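Local coordinates for DegT/DnrJ/EryC1/StrS aminotransferase (PDB 4QGR) that probably catalyses pyridoxal-phosphate-dependent transamination, as a member of the DegT/DnrJ/EryC1/StrS family of aminotransferases, at the interface of chains A and B. Sequence-based numbering; all coordinates share one arbitrary frame. Chains: chain A/B, DegT/DnrJ/EryC1/StrS aminotransferase.

Contact 1: the interface of chains A and B. Residues chain A 38-39; chain B 14, 196-197, 204-206.
A:Tyr38 lays its phenol ring over that of B:Tyr204 in a parallel stack at the subunit interface of this DegT/DnrJ/EryC1/StrS-family aminotransferase, a fold-type I PLP enzyme. The ring centroids are 4.1 Å apart and the planes differ by 10°. CZ of A:Tyr38 sits over the centre of the B:Tyr204 ring. In return, CD1 of B:Tyr204 lies over the rim of the A:Tyr38 ring and comes within 3.5 Å of A:Tyr38 CE2. Both side chains point the same way, which keeps the two hydroxyl ends near each other.

This is the tight part, and A:Ile39 extends it. Its CG1 branch stands anti to the carbonyl carbon (chi1 -57°) and reaches into chain B. There CG1 of A:Ile39 meets CD of B:Pro197 at 3.7 Å and CE1 of B:Tyr196 at 3.8 Å. The terminal CD1 carries on to the backbone of B:Gly205, 3.7 Å from its C atom. B:Pro197 wedges between the two chain A residues, since its CG also touches CB of A:Tyr38 at 3.9 Å. Within chain B, CD of B:Pro197 lies over the rim of one face of the B:Tyr196 ring.

The looser side is bridged by water. Water 1 lies 2.8 Å from the backbone O of A:Tyr38 and also reaches the backbone O of B:Tyr204. B:Leu14, at the start of helix 14-20, is a looser neighbour. Its CD1 comes near A:Tyr38 CE2, and little surface is hidden.

Contact 2: the interface of chains A and B. Residues chain A 65, 67, 92, 94, 97; chain B 227, 241-242.
B:His227 reaches into chain A beside the PLP-binding residue A:Thr67 of this aminotransferase, and A:Glu97 grips its imidazole. CG of B:His227 is anti to the carbonyl carbon (chi1 -52°), which carries the ring towards chain A. CB lies by OE2 of A:Glu97. CG lies about equally far from both carboxylate oxygens. ND1 donates a hydrogen bond to A:Glu97 OE1 at 2.6 Å, nearly straight at 171°. OE1 lies in the imidazole plane and is met on its syn side, slightly out of the carboxylate plane. Carboxylate and ring planes are 21° apart. This pairing probably fixes the ring's rotation.

CE1 points at the hydroxyl OG1 of A:Thr67, which lies at the ring edge, 3.3 Å away. CD2 faces CZ of A:Phe92 at 3.8 Å. NE2, at the tip, lies 3.6 Å from A:Phe92 CE2. The CE2-CZ edge of A:Phe92 comes down on one face of the imidazole, roughly perpendicular, and the backbone O of B:Ile241 lies over the other. Water 2 links A:Glu97 OE2 to the backbone O of B:His227.

Beside the histidine, the PLP-binding residue B:Asn242 runs its amide antiparallel alongside that of A:Asn65. A:Asn65 ND2 lies 3.2 Å from the backbone O of B:Asn242, while its OD1 accepts the backbone N-H of A:Thr67 at 2.8 Å. A:Glu97 projects from helix 94-101, and A:Thr67 precedes helix 68-76. Chain B meets them with loops. The centre of the contact is about 10 Å from A:Lys199.

Contact 1: the interface of chains A and B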
# COMPACT_ATOMS: atom_id res chain seq x y z
N TYR A 38 -6.43 3.38 -14.98
CA TYR A 38 -6.66 2.96 -13.60
C TYR A 38 -5.51 3.32 -12.67
O TYR A 38 -5.68 3.29 -11.44
CB TYR A 38 -6.91 1.45 -13.58
CG TYR A 38 -8.07 1.06 -14.45
CD1 TYR A 38 -9.34 1.62 -14.24
CD2 TYR A 38 -7.92 0.15 -15.48
CE1 TYR A 38 -10.41 1.32 -15.08
CE2 TYR A 38 -8.98 -0.17 -16.31
CZ TYR A 38 -10.24 0.39 -16.07
OH TYR A 38 -11.30 0.06 -16.89
N ILE A 39 -4.34 3.58 -13.23
CA ILE A 39 -3.19 3.94 -12.44
C ILE A 39 -2.73 5.33 -12.82
O ILE A 39 -2.34 5.57 -13.97
CB ILE A 39 -2.02 2.95 -12.69
CG1 ILE A 39 -2.44 1.51 -12.40
CG2 ILE A 39 -0.80 3.37 -11.92
CD1 ILE A 39 -2.72 1.17 -10.93
N LEU B 14 -7.39 -3.75 -22.36
CA LEU B 14 -8.29 -3.88 -21.23
C LEU B 14 -9.70 -3.51 -21.62
O LEU B 14 -10.66 -3.98 -20.97
CB LEU B 14 -7.86 -2.97 -20.07
CG LEU B 14 -6.50 -3.36 -19.49
CD1 LEU B 14 -6.17 -2.40 -18.37
CD2 LEU B 14 -6.47 -4.80 -18.99
N TYR B 196 -1.94 -5.56 -10.54
CA TYR B 196 -1.77 -4.41 -11.40
C TYR B 196 -2.56 -4.60 -12.71
O TYR B 196 -2.55 -5.72 -13.23
CB TYR B 196 -0.28 -4.22 -11.65
CG TYR B 196 0.06 -3.08 -12.54
CD1 TYR B 196 0.21 -1.81 -12.02
CD2 TYR B 196 0.25 -3.26 -13.89
CE1 TYR B 196 0.55 -0.74 -12.84
CE2 TYR B 196 0.60 -2.20 -14.72
CZ TYR B 196 0.73 -0.95 -14.19
OH TYR B 196 1.07 0.09 -15.01
N PRO B 197 -3.23 -3.54 -13.24
CA PRO B 197 -4.28 -3.75 -14.26
C PRO B 197 -3.86 -4.54 -15.51
O PRO B 197 -4.66 -5.27 -16.07
CB PRO B 197 -4.73 -2.32 -14.60
CG PRO B 197 -4.51 -1.57 -13.32
CD PRO B 197 -3.21 -2.12 -12.81
N TYR B 204 -8.64 -2.95 -11.26
CA TYR B 204 -8.75 -1.57 -11.75
C TYR B 204 -8.16 -0.56 -10.74
O TYR B 204 -8.79 0.44 -10.34
CB TYR B 204 -10.22 -1.29 -12.02
CG TYR B 204 -10.83 -2.03 -13.25
CD1 TYR B 204 -10.03 -2.70 -14.20
CD2 TYR B 204 -12.21 -1.94 -13.50
CE1 TYR B 204 -10.59 -3.31 -15.30
CE2 TYR B 204 -12.78 -2.57 -14.63
CZ TYR B 204 -11.96 -3.23 -15.52
OH TYR B 204 -12.48 -3.84 -16.65
N GLY B 205 -6.92 -0.86 -10.35
CA GLY B 205 -6.16 -0.10 -9.35
C GLY B 205 -4.98 -0.97 -8.97
O GLY B 205 -4.64 -1.90 -9.74
N ASP B 206 -4.37 -0.70 -7.82
CA ASP B 206 -3.36 -1.57 -7.30
C ASP B 206 -4.00 -2.70 -6.41
O ASP B 206 -4.96 -2.46 -5.69
CB ASP B 206 -2.31 -0.83 -6.49
CG ASP B 206 -1.25 -0.12 -7.37
OD1 ASP B 206 -0.55 -0.83 -8.15
OD2 ASP B 206 -1.12 1.12 -7.25
O HOH W 1 -8.27 3.12 -10.39

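Contact 2: the interface of chains A and B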
# COMPACT_ATOMS: atom_id res chain seq x y z
N ASN A 65 -2.02 4.97 1.28
CA ASN A 65 -2.63 5.00 2.58
C ASN A 65 -1.83 5.90 3.51
O ASN A 65 -0.73 6.38 3.16
CB ASN A 65 -2.81 3.57 3.17
CG ASN A 65 -1.48 2.92 3.47
OD1 ASN A 65 -0.72 3.39 4.32
ND2 ASN A 65 -1.16 1.87 2.75
N THR A 67 -0.41 5.28 6.34
CA THR A 67 0.74 4.67 7.01
C THR A 67 1.95 4.88 6.09
O THR A 67 3.01 5.43 6.51
CB THR A 67 0.49 3.17 7.26
OG1 THR A 67 -0.66 3.02 8.10
CG2 THR A 67 1.70 2.54 7.92
N PHE A 92 -2.90 6.08 16.91
CA PHE A 92 -2.97 4.86 16.12
C PHE A 92 -1.60 4.28 15.88
O PHE A 92 -0.61 5.01 15.76
CB PHE A 92 -3.63 5.18 14.78
CG PHE A 92 -3.89 3.98 13.92
CD1 PHE A 92 -4.90 3.07 14.25
CD2 PHE A 92 -3.16 3.77 12.78
CE1 PHE A 92 -5.12 1.95 13.46
CE2 PHE A 92 -3.38 2.66 11.98
CZ PHE A 92 -4.38 1.76 12.31
N ALA A 94 0.22 3.12 13.48
CA ALA A 94 1.03 3.58 12.36
C ALA A 94 2.06 4.64 12.74
O ALA A 94 3.14 4.56 12.28
CB ALA A 94 0.14 4.12 11.27
N GLU A 97 4.80 2.68 14.34
CA GLU A 97 5.18 1.51 13.60
C GLU A 97 6.11 1.82 12.44
O GLU A 97 7.07 1.06 12.22
CB GLU A 97 3.92 0.83 13.09
CG GLU A 97 4.18 -0.40 12.23
CD GLU A 97 2.85 -0.91 11.67
OE1 GLU A 97 2.22 -0.17 10.89
OE2 GLU A 97 2.41 -2.03 12.10
N HIS B 227 -0.94 -4.14 10.50
CA HIS B 227 -0.09 -3.58 11.58
C HIS B 227 0.34 -4.58 12.63
O HIS B 227 0.63 -4.21 13.76
CB HIS B 227 -0.80 -2.40 12.24
CG HIS B 227 -1.26 -1.37 11.26
ND1 HIS B 227 -0.39 -0.49 10.65
CD2 HIS B 227 -2.48 -1.11 10.76
CE1 HIS B 227 -1.08 0.29 9.83
NE2 HIS B 227 -2.34 -0.08 9.86
N ILE B 241 2.43 -3.50 8.43
CA ILE B 241 2.18 -2.44 7.44
C ILE B 241 0.65 -2.34 7.28
O ILE B 241 -0.11 -3.06 7.99
CB ILE B 241 2.86 -2.74 6.10
CG1 ILE B 241 2.34 -4.06 5.51
CG2 ILE B 241 4.37 -2.81 6.31
CD1 ILE B 241 2.96 -4.43 4.17
N ASN B 242 0.21 -1.49 6.35
CA ASN B 242 -1.20 -1.47 5.97
C ASN B 242 -1.23 -1.97 4.55
O ASN B 242 -0.92 -1.21 3.63
CB ASN B 242 -1.77 -0.05 6.08
CG ASN B 242 -3.14 0.06 5.49
OD1 ASN B 242 -3.73 -0.96 5.07
ND2 ASN B 242 -3.68 1.26 5.46
O HOH W 2 3.21 -2.86 14.46

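Contact 1 and contact 2 share no residues but lie on one two-fold symmetric interface, the centres of their C-alpha atoms about 23 Å apart. Each has a twin with the chains exchanged. The centre of contact 1 is about 8 Å from B:Lys199 and that of contact 2 about 10 Å from A:Lys199, so they flank the catalytic lysines of opposite subunits. In both, chain B contributes mainly loops. Chain A offers a loop after helix 22-35 in contact 1, and loops and helix 94-101 in contact 2. This suggests that dimer packing and PLP sites are linked, as expected for fold-type I aminotransferases with intersubunit active sites.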